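Local coordinates for putative GntR-family transcriptional regulator (Bordetella bronchiseptica RB50, PDB 3CNV), which probably senses a small-molecule effector through its UTRA ligand-binding domain and regulates transcription in response, as GntR-family members do, at residues Arg4-Ala9 with Gly148-Asp153; Arg74-Glu79 with Tyr89-Ser94; Phe96-Val101 with Arg141-Arg146; Leu129-Ile134 with Tyr155-Ser160. All coordinates share one frame; numbering follows the deposited sequence.

Interaction 1 of 4, residues Arg4-Ala9 with Gly148-Asp153; sequences RFLRLA and GLYLTD
Leu6 and Leu8 pack against one side of the Tyr150 ring, on strand 141-150 in the long antiparallel sheet of this UTRA domain. The contact joins that sheet to the small antiparallel pair formed by strands 8-10 and 155-161. The side chain of Tyr150 leaves the backbone toward the N-terminal segment, with CG beside the backbone N and anti to the carbonyl carbon (chi1 -64°); the CD2-CE2 side then faces the leucines, while CE1 lies next to Gly148, whose lack of a side chain leaves it room. Leu8 meets the ring at its edge. Its CG sits near the ring plane, 3.5 Å from Tyr150 CD2, and its CD2 lies in that plane, 3.6 Å from the same ring carbon; the two side chains run past each other in opposite senses. The first torsion of Leu8, -97°, departs well from a staggered value, which probably reflects some strain. Leu6 reaches further out, toward the phenol end: its CD1 is 3.7 Å from Tyr150 OH and 4.0 Å from Tyr150 CE2, and the approach is oblique. Val62 of strand 59-69 touches both Leu8 and Tyr150. A citrate anion, which probably comes from the crystallisation liquor but may mark a pocket, lies close to Leu6 and is hydrogen-bonded by Arg4 N and Phe5 N. The polar link between the segments is a water that accepts from Arg7 N at 2.9 Å and lies 2.8 Å from Tyr150 OH.

Interaction 2 of 4, residues Arg74-Glu79 with Tyr89-Ser94; sequences RGLTLE and YGLFES
The loop leading into helix 78-83 packs on helix 88-96 through Leu76, which meets Leu91 and Phe92 on successive positions of the helix. Both helices belong to the connection between strands 59-69 and 102-111 of the UTRA domain. Leu76 divides its branch between the two partners: CD1 comes within 3.8 Å of Leu91 CD2, and CD2 within 4.4 Å of Phe92 CE1, a looser touch at an oblique angle to the ring. Both leucines hold CG opposite the backbone N (chi1 -166° in Leu76, 176° in Leu91), which carries their methyls to each other, and the two side chains pass obliquely. Phe92 also stacks edge-to-face on Phe73 and rests on Leu66 and Leu68 of strand 59-69; Leu76 touches Leu68 as well, so Leu76 and Phe92 share a partner on that strand. Right after Leu76, Thr77 takes the N-cap position, its OG1 hydrogen-bonded to Leu80 N. At the start of helix 88-96, Tyr89 N binds a citrate anion, probably from the crystallisation liquor, though it may mark a ligand pocket beside the helix. Between the segments the chemistry is entirely apolar: methyl groups and a ring carbon, burying 89 Å² in all. With three buried apolar side chains and no polar pair among them, the packing depends on shape, and the leucine pair is its closer half.

Interaction 3 of 4, residues Phe96-Val101 with Arg141-Arg146; sequences FGVSMV and RPMEVR
Val98 and Met100 make a buried loop-to-strand contact with Met143 and Glu144, where the chain leaving helix 88-96 passes over the start of strand 141-150. Met143 and Glu144 both face Ser135 of the adjacent strand in a classic beta bulge, and both direct their beta carbons at the loop. Val98 CG1 lies 4.0 Å from Met143 CG in an oblique crossing. Met100, like Met143 a selenomethionine, crosses both partners at about a right angle; its chain bends at chi2 (-59°), so that CE faces both beta carbons, 4.0 Å from Met143 CB and 4.1 Å from Glu144 CB. Beyond that apolar stem, Glu144 OE1 is hydrogen-bonded to Tyr89 OH and Ser135 OG, while OE2 accepts from both Arg146 NE, at 2.8 Å, and Arg146 NH2, at 2.7 Å. This side-on grip lies near the guanidinium plane; Arg146 NH2 donates to the syn lone pair of OE2, whereas Arg146 NE meets OE2 from above the carboxylate plane. Arg146 NH1 binds a citrate anion, probably from the crystallisation liquor. Glu144 thus joins two chemistries, its CB in the hydrophobic packing and its carboxylate paired with Arg146, which would probably favour the ionised form.

Interaction 4 of 4, residues Leu129-Ile134 with Tyr155-Ser160; sequences LQVDRI and YHYRNS
Leu129 begins the contact by placing CD2 3.8 Å from Tyr157 CB, the two side chains crossing at about a right angle. Gln130 turns to the other side of the strand, where its NE2 donates to Asp132 OD2 at 2.9 Å; the bond is bent, 133° at the hydrogen, and arrives on the syn side of the carboxylate, tilted out of its plane. Val131 faces Tyr157 again, its CG2 4.2 Å from Tyr157 CD1 and oblique to the ring. Tyr157 can meet both residues because its CG lies trans to the backbone N (chi1 175°), sending the ring out from strand 155-161 to the first strand. Asp132 completes the Gln130 pair and has a second partner in Arg108, a salt bridge. Arg133 bonds through NE to Glu105, whose other carboxylate oxygen receives Tyr157 OH; one acid therefore links the guanidinium and the phenol. Within the fold, strand 127-137 lies between strands 102-111 and 141-150 of the large sheet, whereas strand 155-161 pairs with strand 8-10. Tyr157, Asn159 and Ser160 also form an antiparallel ladder with a strand of the second subunit, carrying the small sheet across the interface.

In the fold
From the N terminus, 4-9 opens the longest loop, closed by interaction 1 only at 148-153, so that interactions 2 and 3 both nest inside it. Interaction 2 closes a short loop between 74-79 and 89-94; interaction 3 opens just after it, at 96-101, and closes at 141-146. Interaction 4 starts at 129-134, inside the loops of 1 and 3, and ends at 155-160 beyond both, crossing each. Interactions 1 and 4, with centres about 5 Å apart, tie the terminal strand pair to the large sheet, while 2 and 3 lie toward the helical connection. Tyr89 bridges these regions, with its hydroxyl bonded to Arg133 and its ring edge-to-face with Phe5.

Interaction 1 of 4, residues Arg4-Ala9 with Gly148-Asp153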
loop_
_atom_site.group_PDB
_atom_site.type_symbol
_atom_site.label_atom_id
_atom_site.label_comp_id
_atom_site.label_asym_id
_atom_site.label_seq_id
_atom_site.Cartn_x
_atom_site.Cartn_y
_atom_site.Cartn_z
ATOM N N ARG C 4 -4.421 -3.069 13.292
ATOM C CA ARG C 4 -4.904 -2.141 12.327
ATOM C C ARG C 4 -3.738 -1.681 11.459
ATOM O O ARG C 4 -3.805 -1.729 10.164
ATOM C CB ARG C 4 -5.622 -0.948 13.012
ATOM C CG ARG C 4 -6.075 0.115 12.049
ATOM C CD ARG C 4 -7.175 -0.404 11.264
ATOM N NE ARG C 4 -7.616 0.451 10.150
ATOM C CZ ARG C 4 -7.083 0.430 8.938
ATOM N NH1 ARG C 4 -6.110 -0.412 8.611
ATOM N NH2 ARG C 4 -7.552 1.235 8.022
ATOM N N PHE C 5 -2.691 -1.198 12.101
ATOM C CA PHE C 5 -1.599 -0.583 11.316
ATOM C C PHE C 5 -0.233 -1.098 11.587
ATOM O O PHE C 5 0.693 -0.866 10.817
ATOM C CB PHE C 5 -1.531 0.917 11.507
ATOM C CG PHE C 5 -2.679 1.662 10.919
ATOM C CD1 PHE C 5 -2.997 1.525 9.588
ATOM C CD2 PHE C 5 -3.385 2.583 11.682
ATOM C CE1 PHE C 5 -3.992 2.223 9.046
ATOM C CE2 PHE C 5 -4.430 3.351 11.082
ATOM C CZ PHE C 5 -4.749 3.129 9.800
ATOM N N LEU C 6 -0.110 -1.827 12.677
ATOM C CA LEU C 6 1.208 -2.294 13.154
ATOM C C LEU C 6 1.860 -3.193 12.138
ATOM O O LEU C 6 1.261 -4.191 11.779
ATOM C CB LEU C 6 1.024 -3.035 14.514
ATOM C CG LEU C 6 2.344 -3.456 15.199
ATOM C CD1 LEU C 6 3.097 -2.228 15.628
ATOM C CD2 LEU C 6 2.107 -4.363 16.387
ATOM N N ARG C 7 3.115 -2.894 11.745
ATOM C CA ARG C 7 3.794 -3.640 10.676
ATOM C C ARG C 7 4.986 -4.436 11.214
ATOM O O ARG C 7 5.764 -5.027 10.495
ATOM C CB ARG C 7 4.282 -2.668 9.571
ATOM C CG ARG C 7 3.219 -2.049 8.772
ATOM C CD ARG C 7 2.333 -3.119 8.120
ATOM N NE ARG C 7 1.450 -2.375 7.319
ATOM C CZ ARG C 7 1.834 -1.666 6.249
ATOM N NH1 ARG C 7 3.133 -1.627 5.877
ATOM N NH2 ARG C 7 0.929 -0.948 5.598
ATOM N N LEU C 8 5.051 -4.521 12.536
ATOM C CA LEU C 8 6.075 -5.350 13.184
ATOM C C LEU C 8 5.911 -6.837 12.861
ATOM O O LEU C 8 4.819 -7.412 12.892
ATOM C CB LEU C 8 6.115 -5.120 14.684
ATOM C CG LEU C 8 7.179 -4.131 15.182
ATOM C CD1 LEU C 8 7.473 -4.538 16.574
ATOM C CD2 LEU C 8 8.518 -4.137 14.419
ATOM N N ALA C 9 7.013 -7.433 12.446
ATOM C CA ALA C 9 7.045 -8.838 12.098
ATOM C C ALA C 9 8.327 -9.443 12.599
ATOM O O ALA C 9 9.374 -8.773 12.611
ATOM C CB ALA C 9 6.942 -9.016 10.598
ATOM N N GLY C 148 5.936 6.271 17.242
ATOM C CA GLY C 148 6.429 5.036 17.736
ATOM C C GLY C 148 7.950 4.954 17.641
ATOM O O GLY C 148 8.576 5.408 16.699
ATOM N N LEU C 149 8.522 4.329 18.630
ATOM C CA LEU C 149 9.941 4.046 18.601
ATOM C C LEU C 149 10.065 2.563 18.818
ATOM O O LEU C 149 9.669 2.052 19.861
ATOM C CB LEU C 149 10.715 4.864 19.670
ATOM C CG LEU C 149 10.906 6.372 19.448
ATOM C CD1 LEU C 149 11.191 6.969 20.851
ATOM C CD2 LEU C 149 12.059 6.707 18.416
ATOM N N TYR C 150 10.681 1.923 17.831
ATOM C CA TYR C 150 10.745 0.494 17.707
ATOM C C TYR C 150 12.172 0.044 17.805
ATOM O O TYR C 150 13.082 0.548 17.143
ATOM C CB TYR C 150 10.230 0.024 16.337
ATOM C CG TYR C 150 8.773 0.285 16.013
ATOM C CD1 TYR C 150 8.186 1.528 16.201
ATOM C CD2 TYR C 150 8.006 -0.696 15.446
ATOM C CE1 TYR C 150 6.841 1.768 15.826
ATOM C CE2 TYR C 150 6.640 -0.473 15.077
ATOM C CZ TYR C 150 6.073 0.765 15.295
ATOM O OH TYR C 150 4.775 0.951 14.915
ATOM N N LEU C 151 12.352 -0.959 18.639
ATOM C CA LEU C 151 13.647 -1.662 18.730
ATOM C C LEU C 151 13.539 -2.840 17.741
ATOM O O LEU C 151 12.753 -3.742 17.913
ATOM C CB LEU C 151 13.883 -2.184 20.131
ATOM C CG LEU C 151 15.130 -3.026 20.315
ATOM C CD1 LEU C 151 16.353 -2.065 20.107
ATOM C CD2 LEU C 151 15.091 -3.691 21.682
ATOM N N THR C 152 14.297 -2.752 16.663
ATOM C CA THR C 152 14.194 -3.673 15.535
ATOM C C THR C 152 15.286 -4.725 15.536
ATOM O O THR C 152 15.792 -5.103 14.498
ATOM C CB THR C 152 14.165 -2.905 14.181
ATOM O OG1 THR C 152 15.332 -2.106 14.053
ATOM C CG2 THR C 152 13.024 -2.029 14.123
ATOM N N ASP C 153 15.639 -5.221 16.702
ATOM C CA ASP C 153 16.655 -6.240 16.754
ATOM C C ASP C 153 16.137 -7.684 16.487
ATOM O O ASP C 153 16.886 -8.551 16.060
ATOM C CB ASP C 153 17.575 -6.093 18.017
ATOM C CG ASP C 153 16.880 -6.385 19.352
ATOM O OD1 ASP C 153 17.598 -6.693 20.373
ATOM O OD2 ASP C 153 15.629 -6.265 19.397
HETATM O O HOH W 1 4.242 -0.381 12.526
#

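Interaction 2 of 4, residues Arg74-Glu79 with Tyr89-Ser94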
loop_
_atom_site.group_PDB
_atom_site.type_symbol
_atom_site.label_atom_id
_atom_site.label_comp_id
_atom_site.label_asym_id
_atom_site.label_seq_id
_atom_site.Cartn_x
_atom_site.Cartn_y
_atom_site.Cartn_z
ATOM N N ARG C 74 -13.285 12.419 25.158
ATOM C CA ARG C 74 -13.566 12.855 26.542
ATOM C C ARG C 74 -13.752 11.683 27.488
ATOM O O ARG C 74 -13.291 11.718 28.619
ATOM C CB ARG C 74 -14.722 13.860 26.608
ATOM C CG ARG C 74 -14.168 15.252 26.324
ATOM C CD ARG C 74 -15.201 16.340 26.522
ATOM N NE ARG C 74 -15.984 16.516 25.304
ATOM C CZ ARG C 74 -17.136 15.895 25.046
ATOM N NH1 ARG C 74 -17.673 15.048 25.936
ATOM N NH2 ARG C 74 -17.753 16.129 23.885
ATOM N N GLY C 75 -14.327 10.602 27.005
ATOM C CA GLY C 75 -14.601 9.455 27.880
ATOM C C GLY C 75 -13.368 8.629 28.243
ATOM O O GLY C 75 -13.423 7.683 29.053
ATOM N N LEU C 76 -12.241 8.993 27.642
ATOM C CA LEU C 76 -11.042 8.159 27.705
ATOM C C LEU C 76 -10.381 8.369 29.050
ATOM O O LEU C 76 -10.025 9.492 29.385
ATOM C CB LEU C 76 -10.078 8.453 26.546
ATOM C CG LEU C 76 -8.915 7.505 26.193
ATOM C CD1 LEU C 76 -9.398 6.040 26.098
ATOM C CD2 LEU C 76 -8.263 7.914 24.897
ATOM N N THR C 77 -10.267 7.295 29.839
ATOM C CA THR C 77 -9.585 7.351 31.143
ATOM C C THR C 77 -8.529 6.271 31.283
ATOM O O THR C 77 -8.462 5.348 30.484
ATOM C CB THR C 77 -10.545 7.225 32.305
ATOM O OG1 THR C 77 -11.275 5.981 32.250
ATOM C CG2 THR C 77 -11.523 8.413 32.321
ATOM N N LEU C 78 -7.722 6.389 32.330
ATOM C CA LEU C 78 -6.645 5.397 32.576
ATOM C C LEU C 78 -7.315 4.088 32.953
ATOM O O LEU C 78 -6.922 3.009 32.510
ATOM C CB LEU C 78 -5.694 5.852 33.668
ATOM C CG LEU C 78 -4.514 4.951 33.959
ATOM C CD1 LEU C 78 -3.540 4.859 32.773
ATOM C CD2 LEU C 78 -3.815 5.465 35.236
ATOM N N GLU C 79 -8.387 4.225 33.712
ATOM C CA GLU C 79 -9.106 3.067 34.212
ATOM C C GLU C 79 -9.646 2.280 33.019
ATOM O O GLU C 79 -9.609 1.053 32.997
ATOM C CB GLU C 79 -10.238 3.451 35.191
ATOM C CG GLU C 79 -11.184 2.290 35.551
ATOM C CD GLU C 79 -12.243 1.936 34.434
ATOM O OE1 GLU C 79 -12.681 2.859 33.656
ATOM O OE2 GLU C 79 -12.639 0.724 34.333
ATOM N N TYR C 89 -6.763 0.634 18.850
ATOM C CA TYR C 89 -7.603 0.977 17.688
ATOM C C TYR C 89 -8.944 0.319 17.814
ATOM O O TYR C 89 -9.960 0.879 17.432
ATOM C CB TYR C 89 -6.959 0.695 16.318
ATOM C CG TYR C 89 -5.860 1.642 15.979
ATOM C CD1 TYR C 89 -6.106 2.994 15.735
ATOM C CD2 TYR C 89 -4.585 1.173 15.826
ATOM C CE1 TYR C 89 -5.066 3.860 15.409
ATOM C CE2 TYR C 89 -3.541 2.009 15.477
ATOM C CZ TYR C 89 -3.775 3.343 15.281
ATOM O OH TYR C 89 -2.693 4.130 14.943
ATOM N N GLY C 90 -8.955 -0.863 18.389
ATOM C CA GLY C 90 -10.254 -1.566 18.598
ATOM C C GLY C 90 -11.082 -0.835 19.637
ATOM O O GLY C 90 -12.296 -0.706 19.501
ATOM N N LEU C 91 -10.425 -0.339 20.688
ATOM C CA LEU C 91 -11.089 0.461 21.731
ATOM C C LEU C 91 -11.669 1.754 21.110
ATOM O O LEU C 91 -12.782 2.151 21.400
ATOM C CB LEU C 91 -10.130 0.856 22.857
ATOM C CG LEU C 91 -10.703 1.783 23.939
ATOM C CD1 LEU C 91 -11.783 0.974 24.812
ATOM C CD2 LEU C 91 -9.624 2.428 24.871
ATOM N N PHE C 92 -10.893 2.413 20.259
ATOM C CA PHE C 92 -11.335 3.675 19.678
ATOM C C PHE C 92 -12.589 3.409 18.841
ATOM O O PHE C 92 -13.509 4.201 18.821
ATOM C CB PHE C 92 -10.262 4.356 18.821
ATOM C CG PHE C 92 -8.970 4.670 19.537
ATOM C CD1 PHE C 92 -8.924 4.770 20.922
ATOM C CD2 PHE C 92 -7.808 4.923 18.798
ATOM C CE1 PHE C 92 -7.737 5.080 21.573
ATOM C CE2 PHE C 92 -6.613 5.254 19.432
ATOM C CZ PHE C 92 -6.584 5.342 20.830
ATOM N N GLU C 93 -12.607 2.270 18.176
ATOM C CA GLU C 93 -13.755 1.860 17.342
ATOM C C GLU C 93 -14.978 1.586 18.185
ATOM O O GLU C 93 -16.043 2.199 18.006
ATOM C CB GLU C 93 -13.460 0.584 16.492
ATOM C CG GLU C 93 -12.865 0.855 15.161
ATOM C CD GLU C 93 -12.462 -0.402 14.306
ATOM O OE1 GLU C 93 -12.724 -1.565 14.732
ATOM O OE2 GLU C 93 -11.852 -0.173 13.197
ATOM N N SER C 94 -14.813 0.657 19.110
ATOM C CA SER C 94 -15.956 0.197 19.903
ATOM C C SER C 94 -16.496 1.170 20.938
ATOM O O SER C 94 -17.714 1.235 21.129
ATOM C CB SER C 94 -15.618 -1.097 20.656
ATOM O OG SER C 94 -15.234 -1.991 19.650
#

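Interaction 3 of 4, residues Phe96-Val101 with Arg141-Arg146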
loop_
_atom_site.group_PDB
_atom_site.type_symbol
_atom_site.label_atom_id
_atom_site.label_comp_id
_atom_site.label_asym_id
_atom_site.label_seq_id
_atom_site.Cartn_x
_atom_site.Cartn_y
_atom_site.Cartn_z
ATOM N N PHE C 96 -15.606 4.578 21.146
ATOM C CA PHE C 96 -15.619 5.988 20.711
ATOM C C PHE C 96 -16.146 6.165 19.281
ATOM O O PHE C 96 -16.381 7.280 18.866
ATOM C CB PHE C 96 -14.208 6.675 20.933
ATOM C CG PHE C 96 -13.755 6.663 22.388
ATOM C CD1 PHE C 96 -14.148 7.664 23.263
ATOM C CD2 PHE C 96 -13.038 5.585 22.920
ATOM C CE1 PHE C 96 -13.806 7.608 24.610
ATOM C CE2 PHE C 96 -12.670 5.531 24.262
ATOM C CZ PHE C 96 -13.050 6.532 25.118
ATOM N N GLY C 97 -16.384 5.060 18.570
ATOM C CA GLY C 97 -16.929 5.086 17.193
ATOM C C GLY C 97 -15.970 5.735 16.208
ATOM O O GLY C 97 -16.369 6.383 15.240
ATOM N N VAL C 98 -14.672 5.586 16.482
ATOM C CA VAL C 98 -13.642 6.114 15.564
ATOM C C VAL C 98 -12.888 4.999 14.837
ATOM O O VAL C 98 -12.166 4.258 15.447
ATOM C CB VAL C 98 -12.704 7.026 16.369
ATOM C CG1 VAL C 98 -11.511 7.483 15.520
ATOM C CG2 VAL C 98 -13.530 8.194 16.940
ATOM N N SER C 99 -13.142 4.844 13.522
ATOM C CA SER C 99 -12.505 3.815 12.690
ATOM C C SER C 99 -11.606 4.478 11.695
ATOM O O SER C 99 -12.018 5.361 10.969
ATOM C CB SER C 99 -13.471 2.990 11.825
ATOM O OG SER C 99 -14.473 2.376 12.580
HETATM N N MSE C 100 -10.364 4.051 11.708
HETATM C CA MSE C 100 -9.344 4.608 10.801
HETATM C C MSE C 100 -9.372 3.917 9.421
HETATM O O MSE C 100 -9.312 2.658 9.274
HETATM C CB MSE C 100 -7.975 4.483 11.422
HETATM C CG MSE C 100 -7.854 4.882 12.868
HETATM SE SE MSE C 100 -8.390 6.748 13.135
HETATM C CE MSE C 100 -8.010 6.801 15.113
ATOM N N VAL C 101 -9.429 4.741 8.389
ATOM C CA VAL C 101 -9.421 4.275 7.027
ATOM C C VAL C 101 -8.054 4.366 6.371
ATOM O O VAL C 101 -7.745 3.604 5.453
ATOM C CB VAL C 101 -10.491 5.073 6.175
ATOM C CG1 VAL C 101 -11.816 4.999 6.864
ATOM C CG2 VAL C 101 -10.089 6.499 6.035
ATOM N N ARG C 141 -10.387 13.122 7.838
ATOM C CA ARG C 141 -10.372 13.791 9.147
ATOM C C ARG C 141 -9.301 13.178 10.019
ATOM O O ARG C 141 -9.377 12.002 10.301
ATOM C CB ARG C 141 -11.696 13.662 9.841
ATOM C CG ARG C 141 -12.734 14.498 9.180
ATOM C CD ARG C 141 -14.101 14.270 9.789
ATOM N NE ARG C 141 -15.040 15.264 9.271
ATOM C CZ ARG C 141 -15.597 15.260 8.058
ATOM N NH1 ARG C 141 -15.368 14.274 7.197
ATOM N NH2 ARG C 141 -16.428 16.242 7.725
ATOM N N PRO C 142 -8.305 13.959 10.434
ATOM C CA PRO C 142 -7.270 13.388 11.278
ATOM C C PRO C 142 -7.774 13.192 12.705
ATOM O O PRO C 142 -8.447 14.056 13.250
ATOM C CB PRO C 142 -6.132 14.402 11.155
ATOM C CG PRO C 142 -6.794 15.668 10.894
ATOM C CD PRO C 142 -8.071 15.396 10.197
HETATM N N MSE C 143 -7.519 12.041 13.269
HETATM C CA MSE C 143 -8.010 11.697 14.604
HETATM C C MSE C 143 -6.967 11.179 15.599
HETATM O O MSE C 143 -7.256 10.969 16.795
HETATM C CB MSE C 143 -9.101 10.589 14.512
HETATM C CG MSE C 143 -10.441 10.998 14.009
HETATM SE SE MSE C 143 -11.247 12.615 14.795
HETATM C CE MSE C 143 -11.407 11.983 16.599
ATOM N N GLU C 144 -5.787 10.926 15.108
ATOM C CA GLU C 144 -4.675 10.454 15.937
ATOM C C GLU C 144 -3.362 10.787 15.333
ATOM O O GLU C 144 -3.158 10.659 14.106
ATOM C CB GLU C 144 -4.678 8.915 16.103
ATOM C CG GLU C 144 -3.591 8.403 17.050
ATOM C CD GLU C 144 -3.258 6.916 16.864
ATOM O OE1 GLU C 144 -3.168 6.474 15.679
ATOM O OE2 GLU C 144 -3.089 6.229 17.913
ATOM N N VAL C 145 -2.479 11.180 16.249
ATOM C CA VAL C 145 -1.058 11.313 16.016
ATOM C C VAL C 145 -0.365 10.318 16.879
ATOM O O VAL C 145 -0.607 10.243 18.066
ATOM C CB VAL C 145 -0.483 12.720 16.319
ATOM C CG1 VAL C 145 1.099 12.718 16.162
ATOM C CG2 VAL C 145 -1.070 13.794 15.386
ATOM N N ARG C 146 0.461 9.492 16.277
ATOM C CA ARG C 146 1.219 8.537 17.073
ATOM C C ARG C 146 2.682 8.514 16.612
ATOM O O ARG C 146 2.958 8.418 15.398
ATOM C CB ARG C 146 0.575 7.123 16.924
ATOM C CG ARG C 146 1.262 6.030 17.743
ATOM C CD ARG C 146 0.643 4.631 17.563
ATOM N NE ARG C 146 -0.777 4.564 17.883
ATOM C CZ ARG C 146 -1.488 3.460 18.045
ATOM N NH1 ARG C 146 -0.950 2.264 17.802
ATOM N NH2 ARG C 146 -2.775 3.565 18.373
#

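Interaction 4 of 4, residues Leu129-Ile134 with Tyr155-Ser160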
loop_
_atom_site.group_PDB
_atom_site.type_symbol
_atom_site.label_atom_id
_atom_site.label_comp_id
_atom_site.label_asym_id
_atom_site.label_seq_id
_atom_site.Cartn_x
_atom_site.Cartn_y
_atom_site.Cartn_z
ATOM N N LEU C 129 13.960 2.551 15.180
ATOM C CA LEU C 129 13.090 2.921 14.035
ATOM C C LEU C 129 11.976 3.820 14.584
ATOM O O LEU C 129 11.233 3.455 15.489
ATOM C CB LEU C 129 12.507 1.735 13.338
ATOM C CG LEU C 129 11.545 2.006 12.166
ATOM C CD1 LEU C 129 12.266 2.680 10.989
ATOM C CD2 LEU C 129 10.800 0.790 11.732
ATOM N N GLN C 130 11.972 5.054 14.112
ATOM C CA GLN C 130 10.918 5.994 14.492
ATOM C C GLN C 130 9.871 6.025 13.383
ATOM O O GLN C 130 10.166 6.218 12.198
ATOM C CB GLN C 130 11.471 7.375 14.829
ATOM C CG GLN C 130 10.407 8.456 15.093
ATOM C CD GLN C 130 11.019 9.778 15.591
ATOM O OE1 GLN C 130 11.647 9.824 16.634
ATOM N NE2 GLN C 130 10.900 10.810 14.805
ATOM N N VAL C 131 8.645 5.757 13.789
ATOM C CA VAL C 131 7.464 5.752 12.915
ATOM C C VAL C 131 6.527 6.880 13.414
ATOM O O VAL C 131 5.864 6.782 14.445
ATOM C CB VAL C 131 6.709 4.387 12.894
ATOM C CG1 VAL C 131 5.504 4.439 11.887
ATOM C CG2 VAL C 131 7.682 3.159 12.541
ATOM N N ASP C 132 6.491 7.977 12.676
ATOM C CA ASP C 132 5.555 9.054 12.973
ATOM C C ASP C 132 4.285 8.930 12.107
ATOM O O ASP C 132 4.352 9.038 10.892
ATOM C CB ASP C 132 6.236 10.426 12.718
ATOM C CG ASP C 132 7.277 10.779 13.789
ATOM O OD1 ASP C 132 7.003 10.563 14.992
ATOM O OD2 ASP C 132 8.398 11.225 13.434
ATOM N N ARG C 133 3.140 8.737 12.742
ATOM C CA ARG C 133 1.871 8.429 12.049
ATOM C C ARG C 133 0.800 9.497 12.311
ATOM O O ARG C 133 0.626 9.972 13.446
ATOM C CB ARG C 133 1.362 7.082 12.567
ATOM C CG ARG C 133 0.105 6.568 11.870
ATOM C CD ARG C 133 -0.461 5.322 12.458
ATOM N NE ARG C 133 0.527 4.260 12.465
ATOM C CZ ARG C 133 0.625 3.238 13.297
ATOM N NH1 ARG C 133 -0.210 3.073 14.280
ATOM N NH2 ARG C 133 1.605 2.378 13.116
ATOM N N ILE C 134 0.082 9.860 11.277
ATOM C CA ILE C 134 -1.217 10.487 11.452
ATOM C C ILE C 134 -2.265 9.581 10.851
ATOM O O ILE C 134 -2.122 9.188 9.727
ATOM C CB ILE C 134 -1.267 11.879 10.776
ATOM C CG1 ILE C 134 -0.074 12.741 11.194
ATOM C CG2 ILE C 134 -2.621 12.538 11.024
ATOM C CD1 ILE C 134 0.098 14.077 10.289
ATOM N N TYR C 155 12.764 -7.983 15.301
ATOM C CA TYR C 155 11.567 -7.663 14.563
ATOM C C TYR C 155 11.939 -6.577 13.506
ATOM O O TYR C 155 12.959 -5.865 13.596
ATOM C CB TYR C 155 10.462 -7.175 15.492
ATOM C CG TYR C 155 9.749 -8.248 16.323
ATOM C CD1 TYR C 155 8.575 -8.757 15.918
ATOM C CD2 TYR C 155 10.314 -8.749 17.505
ATOM C CE1 TYR C 155 7.940 -9.760 16.645
ATOM C CE2 TYR C 155 9.702 -9.773 18.230
ATOM C CZ TYR C 155 8.491 -10.241 17.790
ATOM O OH TYR C 155 7.811 -11.232 18.452
ATOM N N HIS C 156 11.187 -6.582 12.428
ATOM C CA HIS C 156 11.324 -5.604 11.347
ATOM C C HIS C 156 9.942 -5.024 11.074
ATOM O O HIS C 156 8.931 -5.589 11.492
ATOM C CB HIS C 156 11.968 -6.242 10.062
ATOM C CG HIS C 156 11.226 -7.424 9.506
ATOM N ND1 HIS C 156 11.493 -8.705 9.925
ATOM C CD2 HIS C 156 10.202 -7.524 8.611
ATOM C CE1 HIS C 156 10.671 -9.548 9.319
ATOM N NE2 HIS C 156 9.864 -8.865 8.535
ATOM N N TYR C 157 9.931 -3.927 10.330
ATOM C CA TYR C 157 8.704 -3.343 9.778
ATOM C C TYR C 157 8.554 -3.844 8.329
ATOM O O TYR C 157 9.354 -3.588 7.498
ATOM C CB TYR C 157 8.830 -1.798 9.860
ATOM C CG TYR C 157 7.760 -0.965 9.251
ATOM C CD1 TYR C 157 7.007 -0.143 10.049
ATOM C CD2 TYR C 157 7.543 -0.943 7.906
ATOM C CE1 TYR C 157 6.030 0.644 9.568
ATOM C CE2 TYR C 157 6.479 -0.119 7.351
ATOM C CZ TYR C 157 5.760 0.689 8.215
ATOM O OH TYR C 157 4.761 1.535 7.716
ATOM N N ARG C 158 7.483 -4.562 8.091
ATOM C CA ARG C 158 7.146 -5.190 6.807
ATOM C C ARG C 158 6.326 -4.254 5.987
ATOM O O ARG C 158 5.388 -3.663 6.493
ATOM C CB ARG C 158 6.385 -6.518 7.009
ATOM C CG ARG C 158 4.970 -6.335 7.595
ATOM C CD ARG C 158 4.246 -7.688 7.826
ATOM N NE ARG C 158 2.921 -7.543 8.415
ATOM C CZ ARG C 158 1.928 -6.751 7.960
ATOM N NH1 ARG C 158 2.077 -5.920 6.906
ATOM N NH2 ARG C 158 0.777 -6.774 8.618
ATOM N N ASN C 159 6.705 -4.076 4.729
ATOM C CA ASN C 159 5.982 -3.184 3.838
ATOM C C ASN C 159 5.929 -3.779 2.429
ATOM O O ASN C 159 6.980 -4.053 1.844
ATOM C CB ASN C 159 6.626 -1.775 3.734
ATOM C CG ASN C 159 5.656 -0.710 3.170
ATOM O OD1 ASN C 159 4.418 -0.805 3.310
ATOM N ND2 ASN C 159 6.234 0.352 2.628
ATOM N N SER C 160 4.724 -3.880 1.868
ATOM C CA SER C 160 4.578 -4.222 0.458
ATOM C C SER C 160 4.227 -2.982 -0.297
ATOM O O SER C 160 3.379 -2.169 0.153
ATOM C CB SER C 160 3.443 -5.240 0.220
ATOM O OG SER C 160 3.850 -6.500 0.708
#